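Local coordinates for erythromycin C-12 hydroxylase (Saccharopolyspora erythraea, PDB 2JJN), which hydroxylates the macrolactone ring of erythromycin D at C-12 to give erythromycin C, as a heme-dependent cytochrome P450 monooxygenase in antibiotic biosynthesis, at residues T107-T110 / I111-L114; A127-G130 / E131-L135; R336-G339 / G340-Q343. The protein carries 2 engineered substitutions. One frame throughout, in Å; residues are numbered along the deposited sequence.

Contact 1: T107-T110 / I111-L114; sequences TPRT and ISDL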
ATOM      1  N   THR A 107     -11.731 -14.124   3.403  1.00 23.50           N
ATOM      2  CA  THR A 107     -11.274 -15.323   2.674  1.00 25.56           C
ATOM      3  C   THR A 107     -10.984 -15.098   1.172  1.00 27.34           C
ATOM      4  O   THR A 107     -11.400 -14.090   0.593  1.00 26.86           O
ATOM      5  CB  THR A 107     -12.311 -16.420   2.806  1.00 25.47           C
ATOM      6  OG1 THR A 107     -13.516 -15.993   2.166  1.00 25.93           O
ATOM      7  CG2 THR A 107     -12.560 -16.719   4.279  1.00 23.93           C
ATOM      8  N   PRO A 108     -10.276 -16.052   0.523  1.00 29.11           N
ATOM      9  CA  PRO A 108     -10.061 -15.956  -0.942  1.00 29.46           C
ATOM     10  C   PRO A 108     -11.336 -15.706  -1.819  1.00 30.10           C
ATOM     11  O   PRO A 108     -11.288 -14.964  -2.846  1.00 28.48           O
ATOM     12  CB  PRO A 108      -9.478 -17.343  -1.277  1.00 30.16           C
ATOM     13  CG  PRO A 108      -8.716 -17.725  -0.011  1.00 29.97           C
ATOM     14  CD  PRO A 108      -9.596 -17.232   1.117  1.00 29.96           C
ATOM     15  N   ARG A 109     -12.443 -16.363  -1.459  1.00 29.69           N
ATOM     16  CA  ARG A 109     -13.695 -16.309  -2.236  1.00 30.20           C
ATOM     17  C   ARG A 109     -14.441 -15.006  -2.001  1.00 28.33           C
ATOM     18  O   ARG A 109     -15.142 -14.488  -2.907  1.00 28.62           O
ATOM     19  CB  ARG A 109     -14.580 -17.495  -1.849  1.00 30.25           C
ATOM     20  CG  ARG A 109     -16.018 -17.496  -2.451  1.00 35.51           C
ATOM     21  CD  ARG A 109     -15.955 -17.597  -3.953  1.00 42.62           C
ATOM     22  NE  ARG A 109     -17.011 -18.446  -4.499  1.00 48.71           N
ATOM     23  CZ  ARG A 109     -16.859 -19.206  -5.579  1.00 50.74           C
ATOM     24  NH1 ARG A 109     -15.694 -19.219  -6.227  1.00 53.40           N
ATOM     25  NH2 ARG A 109     -17.862 -19.961  -6.010  1.00 51.89           N
ATOM     26  N   THR A 110     -14.275 -14.474  -0.787  1.00 26.55           N
ATOM     27  CA  THR A 110     -14.760 -13.162  -0.433  1.00 26.39           C
ATOM     28  C   THR A 110     -14.179 -12.175  -1.435  1.00 25.63           C
ATOM     29  O   THR A 110     -14.904 -11.298  -1.926  1.00 26.71           O
ATOM     30  CB  THR A 110     -14.351 -12.814   0.993  1.00 26.57           C
ATOM     31  OG1 THR A 110     -15.047 -13.703   1.890  1.00 28.11           O
ATOM     32  CG2 THR A 110     -14.751 -11.439   1.351  1.00 27.30           C
ATOM     33  N   ILE A 111     -12.892 -12.337  -1.757  1.00 24.07           N
ATOM     34  CA  ILE A 111     -12.204 -11.393  -2.672  1.00 24.29           C
ATOM     35  C   ILE A 111     -12.605 -11.684  -4.127  1.00 23.31           C
ATOM     36  O   ILE A 111     -12.993 -10.767  -4.864  1.00 23.03           O
ATOM     37  CB  ILE A 111     -10.676 -11.502  -2.528  1.00 22.96           C
ATOM     38  CG1 ILE A 111     -10.246 -11.015  -1.146  1.00 26.58           C
ATOM     39  CG2 ILE A 111      -9.983 -10.731  -3.650  1.00 24.97           C
ATOM     40  CD1 ILE A 111      -8.777 -11.344  -0.820  1.00 29.42           C
ATOM     41  N   SER A 112     -12.505 -12.946  -4.568  1.00 23.10           N
ATOM     42  CA  SER A 112     -12.776 -13.227  -5.973  1.00 24.15           C
ATOM     43  C   SER A 112     -14.222 -12.879  -6.403  1.00 23.61           C
ATOM     44  O   SER A 112     -14.464 -12.421  -7.539  1.00 24.99           O
ATOM     45  CB  SER A 112     -12.403 -14.677  -6.290  1.00 24.93           C
ATOM     46  OG  SER A 112     -13.231 -15.558  -5.543  1.00 26.77           O
ATOM     47  N   ASP A 113     -15.182 -13.075  -5.492  1.00 23.54           N
ATOM     48  CA  ASP A 113     -16.582 -12.702  -5.767  1.00 22.67           C
ATOM     49  C   ASP A 113     -16.795 -11.202  -6.042  1.00 22.20           C
ATOM     50  O   ASP A 113     -17.866 -10.805  -6.556  1.00 23.43           O
ATOM     51  CB  ASP A 113     -17.460 -13.110  -4.587  1.00 23.83           C
ATOM     52  CG  ASP A 113     -17.797 -14.604  -4.596  1.00 27.24           C
ATOM     53  OD1 ASP A 113     -17.481 -15.351  -5.558  1.00 29.52           O
ATOM     54  OD2 ASP A 113     -18.409 -15.014  -3.580  1.00 31.36           O
ATOM     55  N   LEU A 114     -15.801 -10.375  -5.678  1.00 17.63           N
ATOM     56  CA  LEU A 114     -15.910  -8.945  -5.912  1.00 16.45           C
ATOM     57  C   LEU A 114     -15.694  -8.544  -7.379  1.00 16.39           C
ATOM     58  O   LEU A 114     -15.962  -7.407  -7.721  1.00 13.97           O
ATOM     59  CB  LEU A 114     -14.918  -8.168  -5.049  1.00 15.24           C
ATOM     60  CG  LEU A 114     -15.215  -8.194  -3.533  1.00 16.49           C
ATOM     61  CD1 LEU A 114     -14.063  -7.638  -2.734  1.00 14.95           C
ATOM     62  CD2 LEU A 114     -16.491  -7.476  -3.170  1.00 16.72           C
TER
HETATM   63  O   HOH W   1     -11.197 -17.460  -4.911  1.00 39.99           O
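Ile-111 N donates to Thr-107 O over 3.3 Å, the first of three bonds that make the tight part of this contact. Ser-112 N follows on Pro-108 O and Asp-113 N on Arg-109 O, both at 2.9 Å and nearly straight at 165° and 160°. Thr-107 stands at the N-cap, where its OG1 is hydrogen-bonded to Thr-110 OG1 at 2.8 Å. This is the brief helix 108-112 that in the P450 fold lies between helices 94-105 and 115-127. Its inner face carries buried Ile-111, with Pro-357 and Leu-358 of the helix that follows heme ligand Cys-353 against it, and the heme about 6 Å from its side chain. Leu-114 extends this apolar face by touching Leu-358 and Ile-147; its CG also lies 3.5 Å from Thr-110 O.

The solvent side is looser. Arg-109 sends CG anti to its own N (chi1 173°) and bends at chi2 and chi3, which carries NE to 3.3 Å from Asp-113 OD1. That oxygen lies well out of the guanidinium plane, making the salt bridge one of charge alone, with no N-H aimed at it. Nearby, a water 2.9 Å from Ser-112 OG also reaches Pro-108 O weakly.

Contact 2: A127-G130 / E131-L135; sequences ADAG and ESFDL
Ala-129 sets its methyl over one face of the Phe-133 ring, a CH-pi contact in which CB stands 3.9 Å from the ring centroid and 15° off the ring normal. The motif is a helix end closed by a positive-phi glycine, followed after a short loop by an edge strand: helix 115-127 gives way to strand 132-134, which pairs antiparallel with 400-402 in the small sheet of the P450 fold usually called beta3.

The methyl is offset toward the ring's rim, nearest CG and CD2. Carbonyl oxygens gather by the same part of the ring: Ala-129 O is 3.5 Å from Phe-133 CD2, and Gly-130 O comes to 3.3 Å from Phe-133 CE2, approaching obliquely. No hydrogen bond joins the two segments; the ring meets only the Ala-129 methyl and the two carbonyl oxygens.

Gly-130, the first residue to leave helical geometry, has a positive phi of 66°; from there the chain bends round through Glu-131 and Ser-132, so that the CA atoms of Ala-129 and Phe-133 lie 6.3 Å apart. Phe-133 CG sits between its backbone N and carbonyl carbon (chi1 59°), swinging the ring back over the helix end.

Farther out, Val-138 of helix 135-140 touches both Ala-129 and Phe-133, while Val-401 of the neighbouring strand touches the Phe-133 side chain. Backbone bonds from Phe-133 to Val-401 and from Glu-131 to Ala-403 fix the strand. At its far end Asp-134 is the N-cap of the next helix: OD2 accepts from Val-136 N and Leu-399 N, and OD1 from Asp-137 N.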
ATOM      1  N   ALA A 127     -16.868   5.667 -17.887  1.00 18.97           N
ATOM      2  CA  ALA A 127     -17.779   6.011 -19.007  1.00 18.99           C
ATOM      3  C   ALA A 127     -18.254   7.468 -18.984  1.00 20.01           C
ATOM      4  O   ALA A 127     -18.619   8.037 -20.012  1.00 20.07           O
ATOM      5  CB  ALA A 127     -18.945   5.061 -19.041  1.00 18.49           C
ATOM      6  N   ASP A 128     -18.177   8.092 -17.811  1.00 21.53           N
ATOM      7  CA  ASP A 128     -18.616   9.461 -17.665  1.00 22.15           C
ATOM      8  C   ASP A 128     -17.522  10.518 -17.605  1.00 22.86           C
ATOM      9  O   ASP A 128     -17.814  11.714 -17.470  1.00 24.66           O
ATOM     10  CB  ASP A 128     -19.490   9.540 -16.416  1.00 23.14           C
ATOM     11  CG  ASP A 128     -20.805   8.831 -16.610  1.00 26.90           C
ATOM     12  OD1 ASP A 128     -21.270   8.818 -17.763  1.00 27.58           O
ATOM     13  OD2 ASP A 128     -21.330   8.293 -15.622  1.00 32.36           O
ATOM     14  N   ALA A 129     -16.275  10.108 -17.758  1.00 20.29           N
ATOM     15  CA  ALA A 129     -15.171  11.025 -17.427  1.00 20.10           C
ATOM     16  C   ALA A 129     -14.655  11.898 -18.583  1.00 19.10           C
ATOM     17  O   ALA A 129     -13.789  12.773 -18.374  1.00 20.38           O
ATOM     18  CB  ALA A 129     -14.033  10.226 -16.836  1.00 19.73           C
ATOM     19  N   GLY A 130     -15.149  11.661 -19.797  1.00 17.99           N
ATOM     20  CA  GLY A 130     -14.618  12.366 -20.979  1.00 16.26           C
ATOM     21  C   GLY A 130     -13.193  11.982 -21.276  1.00 16.78           C
ATOM     22  O   GLY A 130     -12.707  10.945 -20.803  1.00 16.81           O
ATOM     23  N   GLU A 131     -12.524  12.804 -22.095  1.00 14.78           N
ATOM     24  CA  GLU A 131     -11.215  12.468 -22.596  1.00 14.88           C
ATOM     25  C   GLU A 131     -10.066  13.201 -21.894  1.00 14.49           C
ATOM     26  O   GLU A 131      -8.890  12.884 -22.134  1.00 17.16           O
ATOM     27  CB  GLU A 131     -11.167  12.717 -24.096  1.00 14.07           C
ATOM     28  CG  GLU A 131     -12.144  11.847 -24.859  0.50 13.98           C
ATOM     29  CD  GLU A 131     -11.997  11.981 -26.356  0.50 16.38           C
ATOM     30  OE1 GLU A 131     -11.635  13.085 -26.821  0.50 18.44           O
ATOM     31  OE2 GLU A 131     -12.275  10.989 -27.066  0.50 17.04           O
ATOM     32  N   SER A 132     -10.381  14.181 -21.049  1.00 13.47           N
ATOM     33  CA  SER A 132      -9.377  14.875 -20.239  1.00 13.98           C
ATOM     34  C   SER A 132      -9.883  14.910 -18.814  1.00 13.63           C
ATOM     35  O   SER A 132     -10.945  15.480 -18.537  1.00 14.73           O
ATOM     36  CB  SER A 132      -9.233  16.314 -20.764  1.00 13.34           C
ATOM     37  OG  SER A 132      -8.476  17.108 -19.877  0.50 12.17           O
ATOM     38  N   PHE A 133      -9.173  14.237 -17.896  1.00 11.60           N
ATOM     39  CA  PHE A 133      -9.687  14.080 -16.535  1.00 11.86           C
ATOM     40  C   PHE A 133      -8.551  13.643 -15.629  1.00 11.67           C
ATOM     41  O   PHE A 133      -7.491  13.259 -16.115  1.00 12.79           O
ATOM     42  CB  PHE A 133     -10.835  13.056 -16.479  1.00 12.18           C
ATOM     43  CG  PHE A 133     -10.460  11.671 -16.960  1.00 11.91           C
ATOM     44  CD1 PHE A 133     -10.012  10.706 -16.035  1.00 12.61           C
ATOM     45  CD2 PHE A 133     -10.620  11.299 -18.299  1.00 12.11           C
ATOM     46  CE1 PHE A 133      -9.728   9.390 -16.429  1.00 11.73           C
ATOM     47  CE2 PHE A 133     -10.301  10.002 -18.737  1.00 13.58           C
ATOM     48  CZ  PHE A 133      -9.816   9.038 -17.806  1.00 13.23           C
ATOM     49  N   ASP A 134      -8.796  13.744 -14.319  1.00 12.16           N
ATOM     50  CA  ASP A 134      -7.820  13.316 -13.343  1.00 12.01           C
ATOM     51  C   ASP A 134      -8.084  11.838 -13.069  1.00 12.46           C
ATOM     52  O   ASP A 134      -9.158  11.512 -12.567  1.00 12.65           O
ATOM     53  CB  ASP A 134      -7.952  14.126 -12.054  1.00 13.56           C
ATOM     54  CG  ASP A 134      -7.125  13.575 -10.940  1.00 14.52           C
ATOM     55  OD1 ASP A 134      -7.472  13.842  -9.757  1.00 17.59           O
ATOM     56  OD2 ASP A 134      -6.153  12.848 -11.183  1.00 14.08           O
ATOM     57  N   LEU A 135      -7.145  10.947 -13.412  1.00 16.57           N
ATOM     58  CA  LEU A 135      -7.355   9.538 -13.135  1.00 17.70           C
ATOM     59  C   LEU A 135      -7.603   9.265 -11.655  1.00 19.10           C
ATOM     60  O   LEU A 135      -8.338   8.357 -11.300  1.00 19.68           O
ATOM     61  CB  LEU A 135      -6.116   8.739 -13.589  1.00 18.69           C
ATOM     62  CG  LEU A 135      -6.221   7.225 -13.434  1.00 21.63           C
ATOM     63  CD1 LEU A 135      -7.233   6.740 -14.405  1.00 23.16           C
ATOM     64  CD2 LEU A 135      -4.875   6.582 -13.637  1.00 23.96           C
TER

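Contact 3: R336-G339 / G340-Q343; sequences RKSG and GAAQ. With SO4 (sulfate ion), chain D.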
ATOM      1  N   ARG A 336       9.925 -10.382 -17.148  1.00 26.21           N
ATOM      2  CA  ARG A 336      10.911 -11.003 -16.258  1.00 28.69           C
ATOM      3  C   ARG A 336      10.315 -12.193 -15.495  1.00 32.26           C
ATOM      4  O   ARG A 336       9.145 -12.196 -15.141  1.00 33.23           O
ATOM      5  CB  ARG A 336      11.656  -9.969 -15.368  1.00 29.17           C
ATOM      6  CG  ARG A 336      10.833  -9.112 -14.511  1.00 28.18           C
ATOM      7  CD  ARG A 336      11.746  -8.323 -13.548  1.00 23.51           C
ATOM      8  NE  ARG A 336      12.322  -7.142 -14.173  1.00 15.64           N
ATOM      9  CZ  ARG A 336      13.632  -6.916 -14.313  1.00 15.99           C
ATOM     10  NH1 ARG A 336      14.533  -7.834 -13.869  1.00 17.74           N
ATOM     11  NH2 ARG A 336      14.058  -5.766 -14.860  1.00 14.54           N
ATOM     12  N   LYS A 337      11.107 -13.242 -15.315  1.00 36.27           N
ATOM     13  CA  LYS A 337      10.594 -14.454 -14.700  1.00 39.80           C
ATOM     14  C   LYS A 337      10.651 -14.386 -13.177  1.00 41.52           C
ATOM     15  O   LYS A 337       9.686 -14.777 -12.508  1.00 42.08           O
ATOM     16  CB  LYS A 337      11.359 -15.684 -15.199  1.00 40.71           C
ATOM     17  CG  LYS A 337      10.788 -16.331 -16.473  1.00 42.29           C
ATOM     18  CD  LYS A 337      11.084 -15.515 -17.728  1.00 44.87           C
ATOM     19  CE  LYS A 337      10.857 -16.319 -19.021  1.00 45.10           C
ATOM     20  NZ  LYS A 337       9.433 -16.775 -19.215  1.00 47.44           N
ATOM     21  N   SER A 338      11.763 -13.866 -12.643  1.00 42.96           N
ATOM     22  CA  SER A 338      12.129 -14.075 -11.237  1.00 44.70           C
ATOM     23  C   SER A 338      11.543 -15.402 -10.755  1.00 45.33           C
ATOM     24  O   SER A 338      10.931 -15.468  -9.687  1.00 46.19           O
ATOM     25  CB  SER A 338      11.658 -12.915 -10.359  1.00 44.70           C
ATOM     26  OG  SER A 338      10.281 -12.658 -10.544  1.00 46.39           O
ATOM     27  N   GLY A 339      11.730 -16.444 -11.573  1.00 45.38           N
ATOM     28  CA  GLY A 339      10.978 -17.703 -11.471  1.00 45.28           C
ATOM     29  C   GLY A 339      10.601 -18.096 -10.060  1.00 44.72           C
ATOM     30  O   GLY A 339      11.452 -18.063  -9.161  1.00 45.70           O
ATOM     31  N   GLY A 340       9.332 -18.471  -9.868  1.00 43.77           N
ATOM     32  CA  GLY A 340       8.809 -18.816  -8.539  1.00 41.93           C
ATOM     33  C   GLY A 340       8.932 -17.592  -7.650  1.00 40.50           C
ATOM     34  O   GLY A 340       9.574 -17.633  -6.598  1.00 41.10           O
ATOM     35  N   ALA A 341       8.328 -16.498  -8.105  1.00 38.27           N
ATOM     36  CA  ALA A 341       8.574 -15.170  -7.555  1.00 35.45           C
ATOM     37  C   ALA A 341       7.723 -14.882  -6.317  1.00 32.68           C
ATOM     38  O   ALA A 341       6.545 -15.295  -6.272  1.00 33.96           O
ATOM     39  CB  ALA A 341       8.308 -14.125  -8.632  1.00 35.65           C
ATOM     40  N   ALA A 342       8.309 -14.244  -5.294  1.00 28.86           N
ATOM     41  CA  ALA A 342       7.456 -13.543  -4.311  1.00 23.60           C
ATOM     42  C   ALA A 342       7.643 -12.037  -4.418  1.00 21.45           C
ATOM     43  O   ALA A 342       8.740 -11.507  -4.645  1.00 21.52           O
ATOM     44  CB  ALA A 342       7.633 -14.028  -2.831  1.00 23.98           C
ATOM     45  N   GLN A 343       6.563 -11.355  -4.153  1.00 17.20           N
ATOM     46  CA  GLN A 343       6.474  -9.937  -4.438  1.00 12.98           C
ATOM     47  C   GLN A 343       6.787  -9.110  -3.191  1.00 11.73           C
ATOM     48  O   GLN A 343       5.919  -8.906  -2.315  1.00 12.03           O
ATOM     49  CB  GLN A 343       5.042  -9.684  -4.902  1.00 12.53           C
ATOM     50  CG  GLN A 343       4.737  -8.218  -5.215  1.00 11.97           C
ATOM     51  CD  GLN A 343       5.707  -7.598  -6.149  1.00 13.40           C
ATOM     52  OE1 GLN A 343       6.675  -6.949  -5.715  1.00 13.70           O
ATOM     53  NE2 GLN A 343       5.488  -7.787  -7.455  1.00 12.99           N
TER
HETATM   54  S   SO4 D 414      14.867 -11.043 -12.436  0.80 33.87           S
HETATM   55  O1  SO4 D 414      14.592 -10.943 -13.864  0.80 35.96           O
HETATM   56  O2  SO4 D 414      14.169  -9.958 -11.719  0.80 33.66           O
HETATM   57  O3  SO4 D 414      16.315 -11.031 -12.300  0.80 32.29           O
HETATM   58  O4  SO4 D 414      14.323 -12.277 -11.890  0.80 38.44           O
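Ser-338 and Ala-341 meet across a beta turn whose ends have their CA atoms 5.2 Å apart. In van der Waals terms the meeting is close: Ala-341 CB lies 3.1 Å from Ser-338 OG, which stands between its own backbone N and carbonyl carbon (chi1 53°). Gly-339 and Gly-340 form the bend, and the positive phi of Gly-340 suits a residue without a side chain.

Hydrogen bonding across the turn is absent. Ser-338 O comes to 3.2 Å from Ala-341 N, but the angle is poor, so the usual closing bond of a beta turn is not made. Within the first segment Ser-338 OG gives a weak bond to Lys-337 O at 2.9 Å.

Ionic contacts belong to Arg-336. Its chain bends at chi3 and presents the guanidinium edge to a sulfate, probably from the crystallisation liquor: NH1 donates to O2 over 3.0 Å at 149°, and more weakly to O1. The ion also lies against Ser-338, with sulfate O4 3.1 Å from Ser-338 CB. His-326 ND1 and Asp-327 N hold the same ion. On the protein side, Arg-336 NE forms a salt bridge with Glu-280, and NH1 and NH2 bond to backbone carbonyls, Asp-327 O and Arg-331 O among them. Glu-280 and Arg-283 form the ExxR motif of helix 274-284, and this geometry is consistent with Arg-336 completing the Glu-Arg-Arg arrangement known in P450s.

The charge of Arg-336 is probably balanced by Glu-280, with the sulfate taking a further N-H, while the exposed turn makes no hydrogen bond between its two halves.

From the N terminus, contact 1 comes first, forming the turn of helix 108-112 beside the heme and leading into helix 115-127. That helix runs to contact 2, where 127-130 turns into the edge strand 132-134 and joins the helical body to the sheet containing strand 400-402. Some 200 residues later contact 3 closes a small turn in the long loop between helices 316-320 and 356-374, alongside helix 274-284. The three lie in series, with none nested or crossed. Their centres are about 29 Å (1 and 2), 24 Å (1 and 3) and 35 Å (2 and 3) apart, and no two touch. Helix 356-374, into which contact 3's loop eventually leads, packs against contact 1.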